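Pre-mRNA splicing helicase-like protein (Chaetomium thermophilum, PDB 4RVQ) is the spliceosomal helicase Brr2, represented here by its noncanonical PWI domain, which probably serves protein or RNA binding during pre-mRNA splicing. Local coordinates at residues Arg17-Tyr22 and Asp90-Leu95; Lys47-Glu52 and Lys84-Arg89. All blocks are in the same frame, centred on the assembly; numbering follows the deposited sequence.

Contact 1. Residues Arg17-Tyr22 and Asp90-Leu95; sequences REIDAY and DKVVWL. With EDO (1,2-ethanediol), chain G.
I19 lays its side chain against one face of helix 89-99, between K91, V92 and L95. Its CG2 meets L95 CB at 3.9 Å. The CD1 methyl reaches further along the helix and rests 4.0 Å from K91 CB. A looser touch, 4.5 Å from I19 CD1 to V92 CG2, completes the seat. The two branches divide the work: CG2 stands anti to the backbone N, while CG1 lies beside that N (chi1 -56°) and carries CD1 out to K91. The side chain of I19 crosses those of K91 and L95 at about a right angle.

The backbone of the loop sets this isoleucine. I19 is the centre of an inverse gamma turn, closed by a weak bond from D20 N to E18 O. Next comes an Asx turn, in which Y22 N donates to D20 OD2 at 3.0 Å, from above the carboxylate plane. D20 OD1 also forms a salt bridge with R26, so the carboxylate links the turn to helix 23-29, which Y22 precedes as N-cap residue.

Of the K91 side chain, CB is what meets I19; the backbone O lies about as near. The extended chain of K91 carries NZ to a salt bridge with E125 and a hydrogen bond to V14 O. I122 of helix 120-127 touches K91 and L95. W94 takes no part in this packing. Its NE1 donates to O1 of a 1,2-ethanediol, probably from the crystallisation liquor, at 3.2 Å.

No hydrogen bond crosses between 17-22 and 90-95. In this helical PWI-like domain, the loop is therefore joined to the helix here by buried aliphatic contact, with the polar groups of D20 and K91 satisfied to the side.

Contact 2. Residues Lys47-Glu52 and Lys84-Arg89; sequences KILSGE and KLIENR. With SO4 (sulfate ion), chain B; EDO (1,2-ethanediol), chain F.
L49 overlaps the end of helix 79-87 and the start of helix 89-99 with its methyls. This is helix packing within the PWI-like helical domain, where the C-terminal end of helix 35-50 meets the junction of those two helices. L49 CD2 lies 3.6 Å from L85 O and 3.8 Å from R89 CB. L49 CD1 meets L85 CB, and the two leucine side chains cross at about a right angle. I86 CG1 adds a longer contact with CD2.

R89 touches L49 only at its base. CG sits between the backbone N and the carbonyl carbon (chi1 58°), and the chain runs extended to NE, away from L49. NH1 then donates to I86 O at 2.8 Å. That oxygen also accepts from R89 N, on the opposite face of its carbonyl plane. A sulfate, probably from the crystallisation liquor, lies at the guanidinium edge, where NH1 binds O3 and NH2 binds O2. With an alanine in place of R89, the guanidinium donors go, and the sulfate is likely to be held less firmly and I86 O to keep only its backbone partner of the two.

In the 47-52 segment, a salt bridge joins the two ends: K47 NZ meets the anti lone pair of E52 OE1 at 2.6 Å.

How the contacts relate
Contact 1 is fully buried, while contact 2 is only partly so. Both are apolar where their segments meet, and each rests on one branched aliphatic residue, I19 or L49. They differ at the margins. Around contact 2 the polar groups bond back to carbonyls near the helix ends and meet a sulfate; around contact 1 they tie a loop to neighbouring helices. The second segments run on directly, 84-89 into 90-95, across the junction of helices 79-87 and 89-99. The two contacts also touch: V92 CG1 packs 4.0 Å from L49 CD1. Helix 89-99 thus takes loop 17-22 on one side and helix 35-50 on another.

Contact 1. Residues Arg17-Tyr22 and Asp90-Leu95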
ATOM      1  N   ARG A  17      -9.358  -4.021  -5.972  1.00  9.22           N
ATOM      2  CA  ARG A  17     -10.303  -2.988  -6.417  1.00 10.00           C
ATOM      3  C   ARG A  17     -10.503  -1.885  -5.386  1.00  9.56           C
ATOM      4  O   ARG A  17     -11.036  -0.821  -5.732  1.00 11.70           O
ATOM      5  CB  ARG A  17     -11.643  -3.605  -6.796  1.00 13.35           C
ATOM      6  CG  ARG A  17     -12.493  -4.080  -5.647  1.00 18.44           C
ATOM      7  CD  ARG A  17     -13.711  -4.862  -6.175  1.00 20.86           C
ATOM      8  NE  ARG A  17     -14.727  -3.967  -6.678  1.00 24.34           N
ATOM      9  CZ  ARG A  17     -15.816  -4.287  -7.371  1.00 24.06           C
ATOM     10  NH1 ARG A  17     -16.112  -5.539  -7.770  1.00 20.76           N
ATOM     11  NH2 ARG A  17     -16.600  -3.279  -7.697  1.00 26.76           N
ATOM     12  N   GLU A  18     -10.103  -2.125  -4.145  1.00  7.66           N
ATOM     13  CA  GLU A  18     -10.256  -1.128  -3.094  1.00  7.37           C
ATOM     14  C   GLU A  18      -9.190  -0.045  -3.188  1.00  6.85           C
ATOM     15  O   GLU A  18      -9.372   1.026  -2.630  1.00  7.72           O
ATOM     16  CB  GLU A  18     -10.213  -1.774  -1.715  1.00  7.48           C
ATOM     17  CG  GLU A  18     -11.294  -2.786  -1.501  1.00  7.71           C
ATOM     18  CD  GLU A  18     -11.314  -3.277  -0.081  1.00  8.23           C
ATOM     19  OE1 GLU A  18     -11.670  -2.465   0.816  1.00  8.88           O
ATOM     20  OE2 GLU A  18     -10.958  -4.464   0.183  1.00  8.54           O
ATOM     21  N   ILE A  19      -8.063  -0.326  -3.813  1.00  6.79           N
ATOM     22  CA  ILE A  19      -6.919   0.580  -3.775  1.00  6.47           C
ATOM     23  C   ILE A  19      -7.008   1.607  -4.888  1.00  6.99           C
ATOM     24  O   ILE A  19      -6.401   1.467  -5.933  1.00  8.38           O
ATOM     25  CB  ILE A  19      -5.584  -0.178  -3.726  1.00  7.37           C
ATOM     26  CG1 ILE A  19      -5.591  -1.139  -2.504  1.00  8.45           C
ATOM     27  CG2 ILE A  19      -4.412   0.813  -3.616  1.00  8.51           C
ATOM     28  CD1 ILE A  19      -4.340  -1.893  -2.266  1.00 10.93           C
ATOM     29  N   ASP A  20      -7.854   2.608  -4.663  1.00  7.03           N
ATOM     30  CA  ASP A  20      -7.961   3.754  -5.531  1.00  6.94           C
ATOM     31  C   ASP A  20      -6.741   4.650  -5.329  1.00  6.63           C
ATOM     32  O   ASP A  20      -5.851   4.407  -4.484  1.00  6.38           O
ATOM     33  CB  ASP A  20      -9.268   4.504  -5.259  1.00  8.90           C
ATOM     34  CG  ASP A  20      -9.344   4.972  -3.840  1.00  8.76           C
ATOM     35  OD1 ASP A  20      -9.612   4.119  -2.989  1.00 11.40           O
ATOM     36  OD2 ASP A  20      -9.095   6.193  -3.568  1.00  9.04           O
ATOM     37  N   ALA A  21      -6.676   5.742  -6.106  1.00  6.95           N
ATOM     38  CA  ALA A  21      -5.561   6.670  -6.083  1.00  6.21           C
ATOM     39  C   ALA A  21      -5.291   7.283  -4.711  1.00  5.79           C
ATOM     40  O   ALA A  21      -4.155   7.721  -4.474  1.00  6.73           O
ATOM     41  CB  ALA A  21      -5.840   7.796  -7.069  1.00  7.44           C
ATOM     42  N   TYR A  22      -6.298   7.329  -3.833  1.00  5.71           N
ATOM     43  CA  TYR A  22      -6.182   7.961  -2.528  1.00  5.45           C
ATOM     44  C   TYR A  22      -6.334   6.960  -1.373  1.00  5.18           C
ATOM     45  O   TYR A  22      -6.415   7.396  -0.233  1.00  6.14           O
ATOM     46  CB  TYR A  22      -7.227   9.073  -2.392  1.00  6.09           C
ATOM     47  CG  TYR A  22      -7.054  10.177  -3.393  1.00  6.41           C
ATOM     48  CD1 TYR A  22      -6.214  11.227  -3.141  1.00  7.03           C
ATOM     49  CD2 TYR A  22      -7.726  10.162  -4.607  1.00  6.72           C
ATOM     50  CE1 TYR A  22      -6.058  12.268  -4.054  1.00  7.61           C
ATOM     51  CE2 TYR A  22      -7.607  11.172  -5.523  1.00  6.90           C
ATOM     52  CZ  TYR A  22      -6.758  12.216  -5.268  1.00  7.64           C
ATOM     53  OH  TYR A  22      -6.587  13.261  -6.139  1.00  9.15           O
ATOM     54  N   ASP A  90       3.374  -4.762  -2.146  1.00  6.89           N
ATOM     55  CA  ASP A  90       3.283  -4.795  -3.593  0.69  7.10           C
ATOM     56  C   ASP A  90       1.958  -4.187  -4.083  1.00  6.43           C
ATOM     57  O   ASP A  90       1.945  -3.349  -4.999  1.00  7.16           O
ATOM     58  CB  ASP A  90       3.406  -6.214  -4.125  0.69  8.77           C
ATOM     59  CG  ASP A  90       4.777  -6.780  -3.970  0.69 11.60           C
ATOM     60  OD1 ASP A  90       5.779  -6.057  -4.169  0.69 14.67           O
ATOM     61  OD2 ASP A  90       4.874  -7.993  -3.690  0.69 11.28           O
ATOM     62  N   LYS A  91       0.850  -4.586  -3.474  1.00  5.87           N
ATOM     63  CA  LYS A  91      -0.427  -4.028  -3.843  1.00  6.16           C
ATOM     64  C   LYS A  91      -0.458  -2.524  -3.645  1.00  5.65           C
ATOM     65  O   LYS A  91      -0.947  -1.785  -4.520  1.00  6.79           O
ATOM     66  CB  LYS A  91      -1.548  -4.631  -3.012  1.00  8.74           C
ATOM     67  CG  LYS A  91      -2.162  -5.894  -3.519  1.00  8.16           C
ATOM     68  CD  LYS A  91      -3.301  -6.375  -2.661  1.00  9.57           C
ATOM     69  CE  LYS A  91      -4.120  -7.423  -3.371  1.00  9.16           C
ATOM     70  NZ  LYS A  91      -5.094  -8.089  -2.494  1.00  9.18           N
ATOM     71  N   VAL A  92      -0.029  -2.060  -2.478  1.00  6.27           N
ATOM     72  CA  VAL A  92      -0.140  -0.644  -2.188  1.00  7.07           C
ATOM     73  C   VAL A  92       0.697   0.176  -3.174  1.00  5.95           C
ATOM     74  O   VAL A  92       0.221   1.171  -3.732  1.00  6.89           O
ATOM     75  CB  VAL A  92       0.271  -0.349  -0.740  1.00  7.13           C
ATOM     76  CG1 VAL A  92       0.291   1.167  -0.448  1.00  8.46           C
ATOM     77  CG2 VAL A  92      -0.707  -1.004   0.214  1.00  8.34           C
ATOM     78  N   VAL A  93       1.934  -0.203  -3.404  1.00  6.01           N
ATOM     79  CA  VAL A  93       2.820   0.571  -4.252  0.78  6.06           C
ATOM     80  C   VAL A  93       2.304   0.549  -5.694  1.00  6.24           C
ATOM     81  O   VAL A  93       2.167   1.596  -6.346  1.00  6.94           O
ATOM     82  CB  VAL A  93       4.268   0.016  -4.173  0.78  8.48           C
ATOM     83  CG1 VAL A  93       5.115   0.606  -5.235  0.78  9.45           C
ATOM     84  CG2 VAL A  93       4.887   0.270  -2.785  0.78  9.23           C
ATOM     85  N   TRP A  94       2.088  -0.645  -6.239  1.00  5.88           N
ATOM     86  CA  TRP A  94       1.760  -0.763  -7.634  1.00  5.60           C
ATOM     87  C   TRP A  94       0.369  -0.296  -7.968  1.00  5.90           C
ATOM     88  O   TRP A  94       0.151   0.331  -9.016  1.00  6.79           O
ATOM     89  CB  TRP A  94       2.010  -2.193  -8.130  1.00  5.68           C
ATOM     90  CG  TRP A  94       3.480  -2.477  -8.245  1.00  6.18           C
ATOM     91  CD1 TRP A  94       4.267  -3.179  -7.391  1.00  7.17           C
ATOM     92  CD2 TRP A  94       4.322  -2.065  -9.304  1.00  7.09           C
ATOM     93  NE1 TRP A  94       5.533  -3.227  -7.851  1.00  8.86           N
ATOM     94  CE2 TRP A  94       5.617  -2.546  -9.029  1.00  8.61           C
ATOM     95  CE3 TRP A  94       4.113  -1.340 -10.474  1.00  8.68           C
ATOM     96  CZ2 TRP A  94       6.676  -2.317  -9.876  1.00 11.15           C
ATOM     97  CZ3 TRP A  94       5.178  -1.111 -11.323  1.00 10.88           C
ATOM     98  CH2 TRP A  94       6.452  -1.574 -11.012  1.00 11.96           C
ATOM     99  N   LEU A  95      -0.628  -0.645  -7.169  1.00  5.79           N
ATOM    100  CA  LEU A  95      -1.976  -0.240  -7.462  1.00  5.81           C
ATOM    101  C   LEU A  95      -2.213   1.250  -7.259  1.00  5.84           C
ATOM    102  O   LEU A  95      -3.046   1.833  -7.958  1.00  6.35           O
ATOM    103  CB  LEU A  95      -3.004  -1.059  -6.708  1.00  6.84           C
ATOM    104  CG  LEU A  95      -3.054  -2.543  -7.052  1.00  6.22           C
ATOM    105  CD1 LEU A  95      -3.929  -3.296  -6.099  1.00  8.19           C
ATOM    106  CD2 LEU A  95      -3.431  -2.739  -8.512  1.00  9.20           C
TER
HETATM  107  C1  EDO G 506       8.381  -3.493  -4.909  0.58 37.03           C
HETATM  108  O1  EDO G 506       8.341  -3.408  -6.340  0.58 37.03           O
HETATM  109  C2  EDO G 506       7.050  -2.991  -4.361  0.58 34.24           C
HETATM  110  O2  EDO G 506       6.798  -3.555  -3.071  0.58 35.52           O

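Contact 2. Residues Lys47-Glu52 and Lys84-Arg89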
ATOM      1  N   LYS A  47       7.498   5.526  -1.045  1.00  9.06           N
ATOM      2  CA  LYS A  47       8.910   5.353  -1.286  1.00 10.88           C
ATOM      3  C   LYS A  47       9.486   4.245  -0.414  1.00 10.49           C
ATOM      4  O   LYS A  47      10.209   3.369  -0.902  1.00 12.51           O
ATOM      5  CB  LYS A  47       9.670   6.646  -1.047  1.00 15.12           C
ATOM      6  CG  LYS A  47      11.128   6.586  -1.460  1.00 21.70           C
ATOM      7  CD  LYS A  47      11.288   6.114  -2.930  1.00 27.60           C
ATOM      8  CE  LYS A  47      12.753   5.997  -3.360  1.00 29.93           C
ATOM      9  NZ  LYS A  47      12.877   5.520  -4.766  0.48 30.51           N
ATOM     10  N   ILE A  48       9.168   4.288   0.877  1.00 10.09           N
ATOM     11  CA  ILE A  48       9.646   3.253   1.782  1.00 10.31           C
ATOM     12  C   ILE A  48       9.183   1.852   1.370  1.00 10.39           C
ATOM     13  O   ILE A  48       9.972   0.921   1.286  1.00 12.01           O
ATOM     14  CB  ILE A  48       9.231   3.573   3.220  1.00 10.05           C
ATOM     15  CG1 ILE A  48       9.933   4.834   3.724  1.00 10.89           C
ATOM     16  CG2 ILE A  48       9.553   2.405   4.131  1.00 10.75           C
ATOM     17  CD1 ILE A  48       9.283   5.437   4.945  1.00 10.30           C
ATOM     18  N   LEU A  49       7.890   1.712   1.085  1.00 10.21           N
ATOM     19  CA  LEU A  49       7.323   0.400   0.771  1.00 11.30           C
ATOM     20  C   LEU A  49       7.878  -0.173  -0.497  1.00 12.64           C
ATOM     21  O   LEU A  49       7.878  -1.398  -0.674  1.00 15.11           O
ATOM     22  CB  LEU A  49       5.811   0.501   0.637  1.00 10.13           C
ATOM     23  CG  LEU A  49       5.036   0.699   1.946  1.00 10.16           C
ATOM     24  CD1 LEU A  49       3.616   1.171   1.685  1.00 10.74           C
ATOM     25  CD2 LEU A  49       5.043  -0.631   2.771  1.00 10.81           C
ATOM     26  N   SER A  50       8.295   0.685  -1.418  1.00 13.15           N
ATOM     27  CA  SER A  50       8.775   0.191  -2.699  0.71 15.37           C
ATOM     28  C   SER A  50      10.121  -0.500  -2.541  1.00 18.15           C
ATOM     29  O   SER A  50      10.539  -1.219  -3.434  1.00 20.18           O
ATOM     30  CB  SER A  50       8.908   1.329  -3.688  0.71 14.82           C
ATOM     31  OG  SER A  50      10.030   2.092  -3.347  0.71 14.41           O
ATOM     32  N   GLY A  51      10.781  -0.289  -1.407  1.00 17.76           N
ATOM     33  CA  GLY A  51      12.072  -0.897  -1.191  1.00 19.70           C
ATOM     34  C   GLY A  51      13.151  -0.368  -2.105  1.00 23.21           C
ATOM     35  O   GLY A  51      14.247  -0.911  -2.154  1.00 25.50           O
ATOM     36  N   GLU A  52      12.854   0.696  -2.831  1.00 25.91           N
ATOM     37  CA  GLU A  52      13.849   1.283  -3.714  1.00 31.62           C
ATOM     38  C   GLU A  52      14.970   1.954  -2.917  1.00 36.11           C
ATOM     39  O   GLU A  52      14.739   2.463  -1.820  1.00 35.90           O
ATOM     40  CB  GLU A  52      13.170   2.290  -4.647  1.00 34.24           C
ATOM     41  CG  GLU A  52      12.263   1.630  -5.684  1.00 36.98           C
ATOM     42  CD  GLU A  52      11.329   2.617  -6.385  1.00 38.10           C
ATOM     43  OE1 GLU A  52      11.385   3.828  -6.066  1.00 37.26           O
ATOM     44  OE2 GLU A  52      10.538   2.178  -7.253  0.73 39.18           O
ATOM     45  N   LYS A  84       0.008  -3.746   8.275  1.00  7.72           N
ATOM     46  CA  LYS A  84      -0.921  -3.900   7.156  1.00  7.28           C
ATOM     47  C   LYS A  84      -0.298  -3.408   5.843  1.00  6.72           C
ATOM     48  O   LYS A  84      -0.440  -4.027   4.789  1.00  7.19           O
ATOM     49  CB  LYS A  84      -2.221  -3.147   7.439  1.00  8.29           C
ATOM     50  CG  LYS A  84      -3.240  -3.214   6.332  1.00  9.01           C
ATOM     51  CD  LYS A  84      -4.590  -2.680   6.753  1.00 10.93           C
ATOM     52  CE  LYS A  84      -5.626  -2.735   5.701  1.00 11.82           C
ATOM     53  NZ  LYS A  84      -6.802  -1.951   6.168  1.00 15.57           N
ATOM     54  N   LEU A  85       0.380  -2.263   5.913  1.00  7.29           N
ATOM     55  CA  LEU A  85       0.997  -1.720   4.720  1.00  8.10           C
ATOM     56  C   LEU A  85       2.135  -2.613   4.214  1.00  7.59           C
ATOM     57  O   LEU A  85       2.273  -2.898   3.042  1.00  8.68           O
ATOM     58  CB  LEU A  85       1.498  -0.292   4.978  1.00  8.43           C
ATOM     59  CG  LEU A  85       0.376   0.713   5.296  1.00  9.28           C
ATOM     60  CD1 LEU A  85       1.002   2.091   5.507  1.00 11.11           C
ATOM     61  CD2 LEU A  85      -0.716   0.756   4.226  1.00  9.22           C
ATOM     62  N   ILE A  86       2.957  -3.094   5.155  1.00  7.50           N
ATOM     63  CA  ILE A  86       4.064  -3.962   4.772  1.00  7.84           C
ATOM     64  C   ILE A  86       3.576  -5.292   4.177  1.00  6.62           C
ATOM     65  O   ILE A  86       4.073  -5.749   3.151  1.00  7.60           O
ATOM     66  CB  ILE A  86       4.997  -4.217   5.966  1.00  9.74           C
ATOM     67  CG1 ILE A  86       5.648  -2.900   6.383  1.00 11.82           C
ATOM     68  CG2 ILE A  86       6.043  -5.242   5.615  1.00 11.62           C
ATOM     69  CD1 ILE A  86       6.516  -3.019   7.628  1.00 15.16           C
ATOM     70  N   GLU A  87       2.569  -5.906   4.788  1.00  6.70           N
ATOM     71  CA  GLU A  87       2.009  -7.155   4.271  1.00  6.92           C
ATOM     72  C   GLU A  87       1.489  -6.981   2.846  1.00  6.96           C
ATOM     73  O   GLU A  87       1.496  -7.919   2.064  1.00  9.79           O
ATOM     74  CB  GLU A  87       0.872  -7.647   5.163  1.00  7.38           C
ATOM     75  CG  GLU A  87       1.292  -8.084   6.586  1.00  7.50           C
ATOM     76  CD  GLU A  87       2.036  -9.388   6.637  1.00  8.34           C
ATOM     77  OE1 GLU A  87       2.291  -9.988   5.589  1.00 10.57           O
ATOM     78  OE2 GLU A  87       2.375  -9.801   7.784  1.00  8.88           O
ATOM     79  N   ASN A  88       1.004  -5.782   2.542  1.00  6.02           N
ATOM     80  CA  ASN A  88       0.448  -5.431   1.238  1.00  6.35           C
ATOM     81  C   ASN A  88       1.361  -4.541   0.421  1.00  6.11           C
ATOM     82  O   ASN A  88       0.867  -3.824  -0.450  1.00  7.00           O
ATOM     83  CB  ASN A  88      -0.911  -4.760   1.452  1.00  5.86           C
ATOM     84  CG  ASN A  88      -1.953  -5.719   1.972  1.00  6.82           C
ATOM     85  OD1 ASN A  88      -2.332  -6.658   1.263  1.00  8.21           O
ATOM     86  ND2 ASN A  88      -2.393  -5.513   3.180  1.00  7.09           N
ATOM     87  N   ARG A  89       2.666  -4.586   0.642  1.00  6.51           N
ATOM     88  CA  ARG A  89       3.526  -3.595   0.017  1.00  7.20           C
ATOM     89  C   ARG A  89       3.418  -3.608  -1.501  1.00  6.67           C
ATOM     90  O   ARG A  89       3.387  -2.530  -2.105  1.00  7.55           O
ATOM     91  CB  ARG A  89       4.957  -3.747   0.516  1.00  9.96           C
ATOM     92  CG  ARG A  89       5.569  -5.098   0.291  1.00  9.61           C
ATOM     93  CD  ARG A  89       6.794  -5.294   1.191  1.00 13.23           C
ATOM     94  NE  ARG A  89       7.428  -6.611   1.053  1.00 13.87           N
ATOM     95  CZ  ARG A  89       7.009  -7.731   1.642  1.00 14.41           C
ATOM     96  NH1 ARG A  89       5.964  -7.745   2.426  1.00 13.69           N
ATOM     97  NH2 ARG A  89       7.663  -8.852   1.434  1.00 16.08           N
TER
HETATM   98  S   SO4 B 501       5.572 -11.629   2.889  0.53 10.04           S
HETATM   99  O1  SO4 B 501       4.942 -11.951   1.607  0.53 14.25           O
HETATM  100  O2  SO4 B 501       7.013 -11.357   2.689  0.53 14.77           O
HETATM  101  O3  SO4 B 501       4.906 -10.438   3.387  0.53 10.36           O
HETATM  102  O4  SO4 B 501       5.387 -12.761   3.730  0.53  9.29           O
HETATM  103  C1  EDO F 505       6.445   1.079  -8.642  0.77 12.44           C
HETATM  104  O1  EDO F 505       6.954   1.843  -9.710  0.77 15.01           O
HETATM  105  C2  EDO F 505       7.593   0.526  -7.816  0.77 20.42           C
HETATM  106  O2  EDO F 505       8.226   1.641  -7.173  0.77 25.21           O